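Local coordinates for actibind (Aspergillus niger, PDB 3D3Z), which cleaves RNA as a glycosylated ribonuclease of the T2 family, probably with little base specificity and a preference for adenylic acid, at residues A180-Y185 with Y201-K206. Sequence-based numbering, arbitrary orientation.
Sequences AIHDGY and YYFNVK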
# COMPACT_ATOMS: atom_id res chain seq x y z
N ALA A 180 -10.55 -10.40 8.11
CA ALA A 180 -10.05 -11.74 8.43
C ALA A 180 -8.57 -11.97 8.09
O ALA A 180 -7.93 -12.86 8.66
CB ALA A 180 -10.88 -12.77 7.68
N ILE A 181 -8.04 -11.19 7.14
CA ILE A 181 -6.60 -11.22 6.83
C ILE A 181 -5.85 -10.02 7.41
O ILE A 181 -4.67 -9.77 7.06
CB ILE A 181 -6.34 -11.35 5.32
CG1 ILE A 181 -6.86 -10.11 4.56
CG2 ILE A 181 -6.89 -12.65 4.78
CD1 ILE A 181 -6.42 -10.12 3.10
N HIS A 182 -6.50 -9.28 8.31
CA HIS A 182 -5.95 -8.05 8.87
C HIS A 182 -6.29 -7.97 10.37
O HIS A 182 -6.57 -6.87 10.91
CB HIS A 182 -6.49 -6.84 8.10
CG HIS A 182 -5.78 -5.55 8.38
ND1 HIS A 182 -4.43 -5.36 8.13
CD2 HIS A 182 -6.24 -4.35 8.80
CE1 HIS A 182 -4.09 -4.12 8.45
NE2 HIS A 182 -5.18 -3.48 8.83
N ASP A 183 -6.25 -9.12 11.02
CA ASP A 183 -6.37 -9.20 12.48
C ASP A 183 -7.72 -8.71 13.01
O ASP A 183 -7.79 -8.19 14.13
CB ASP A 183 -5.24 -8.41 13.14
CG ASP A 183 -4.88 -8.94 14.51
OD1 ASP A 183 -4.75 -10.17 14.63
OD2 ASP A 183 -4.71 -8.13 15.45
N GLY A 184 -8.78 -8.86 12.22
CA GLY A 184 -10.10 -8.34 12.58
C GLY A 184 -10.34 -6.86 12.39
O GLY A 184 -11.43 -6.36 12.70
N TYR A 185 -9.35 -6.13 11.88
CA TYR A 185 -9.54 -4.75 11.47
C TYR A 185 -9.85 -4.69 9.98
O TYR A 185 -9.04 -5.11 9.15
CB TYR A 185 -8.30 -3.93 11.73
CG TYR A 185 -8.03 -3.73 13.18
CD1 TYR A 185 -8.72 -2.78 13.91
CD2 TYR A 185 -7.06 -4.49 13.84
CE1 TYR A 185 -8.45 -2.56 15.28
CE2 TYR A 185 -6.80 -4.29 15.21
CZ TYR A 185 -7.50 -3.32 15.92
OH TYR A 185 -7.26 -3.12 17.27
N TYR A 201 -5.56 -0.78 3.83
CA TYR A 201 -5.26 -1.53 5.05
C TYR A 201 -4.31 -0.72 5.92
O TYR A 201 -3.20 -0.40 5.50
CB TYR A 201 -4.65 -2.87 4.69
CG TYR A 201 -5.48 -3.86 3.91
CD1 TYR A 201 -6.25 -4.84 4.56
CD2 TYR A 201 -5.45 -3.90 2.52
CE1 TYR A 201 -6.95 -5.79 3.85
CE2 TYR A 201 -6.17 -4.83 1.82
CZ TYR A 201 -6.95 -5.75 2.49
OH TYR A 201 -7.65 -6.70 1.82
N TYR A 202 -4.76 -0.39 7.14
CA TYR A 202 -4.02 0.45 8.08
C TYR A 202 -3.16 -0.40 9.01
O TYR A 202 -3.52 -1.55 9.37
CB TYR A 202 -4.95 1.33 8.92
CG TYR A 202 -5.71 2.40 8.13
CD1 TYR A 202 -5.43 3.73 8.28
CD2 TYR A 202 -6.75 2.05 7.26
CE1 TYR A 202 -6.13 4.72 7.55
CE2 TYR A 202 -7.47 3.03 6.53
CZ TYR A 202 -7.16 4.35 6.70
OH TYR A 202 -7.86 5.30 5.98
N PHE A 203 -2.01 0.16 9.35
CA PHE A 203 -1.00 -0.49 10.20
C PHE A 203 -0.33 0.53 11.08
O PHE A 203 -0.14 1.72 10.73
CB PHE A 203 0.12 -1.11 9.34
CG PHE A 203 -0.29 -2.29 8.57
CD1 PHE A 203 -0.27 -3.54 9.15
CD2 PHE A 203 -0.69 -2.16 7.24
CE1 PHE A 203 -0.61 -4.62 8.43
CE2 PHE A 203 -1.05 -3.24 6.54
CZ PHE A 203 -1.00 -4.47 7.12
N ASN A 204 0.07 0.08 12.25
CA ASN A 204 1.10 0.79 12.99
C ASN A 204 2.37 -0.08 12.93
O ASN A 204 2.29 -1.29 12.63
CB ASN A 204 0.68 1.10 14.43
CG ASN A 204 -0.60 1.99 14.54
OD1 ASN A 204 -0.75 3.02 13.88
ND2 ASN A 204 -1.49 1.58 15.40
N VAL A 205 3.51 0.54 13.21
CA VAL A 205 4.86 -0.04 12.97
C VAL A 205 5.73 0.01 14.23
O VAL A 205 5.84 1.03 14.90
CB VAL A 205 5.57 0.63 11.74
CG1 VAL A 205 6.96 0.01 11.49
CG2 VAL A 205 4.69 0.44 10.47
N LYS A 206 6.36 -1.13 14.51
CA LYS A 206 7.42 -1.25 15.51
C LYS A 206 8.74 -1.26 14.75
O LYS A 206 8.99 -2.15 13.95
CB LYS A 206 7.26 -2.55 16.29
CG LYS A 206 5.96 -2.64 17.09
CD LYS A 206 5.67 -4.07 17.58
CE LYS A 206 6.40 -4.40 18.88
NZ LYS A 206 5.97 -3.58 20.07
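His-182 reaches from the loop after helix 171-179 onto strand 195-206, where its imidazole meets Tyr-201 over one face and Phe-203 at its edge in an aromatic cluster. The bond from CA to CB already points at the strand, and CG is anti to the backbone N and beside the carbonyl carbon (chi1 -167°). The two aromatic neighbours meet the ring differently. Tyr-201 comes over one imidazole face edge first, its CD1 3.9 Å from His-182 CG. The two ring planes are turned 70° apart. CB of the same tyrosine lies over that face too, a CH-pi contact 4.2 Å from the ring centroid. Against Phe-203 the histidine itself supplies the edge: His-182 CE1 stands over the phenyl face, displaced toward the rim, 3.4 Å from Phe-203 CZ. Here the planes are nearly perpendicular, at 86°. Two T-shaped pairs are thus linked through one imidazole, which is face to one partner and edge to the other.

NE2 of His-182 also gives a weak, bent hydrogen bond to Tyr-202 O, an oxygen whose place is less sure. Farther out, Ile-181 CD1 lies 3.9 Å from Tyr-201 OH, a hydroxyl that is hydrogen-bonded to Ser-152. The backbone of His-182 starts a type I' turn that ends at Tyr-185, closed by Tyr-185 N to His-182 O at 3.0 Å. His-182 also touches Ala-216 of strand 213-216, while Tyr-201 and Phe-203 pair through their backbones with strand 29-35.

The contact therefore packs the loop leading to strand 188-192 against the central antiparallel sheet of the T2 fold. Its chemistry is mainly aromatic: face and edge of the imidazole are each met by a different ring, so packing probably holds its rotation.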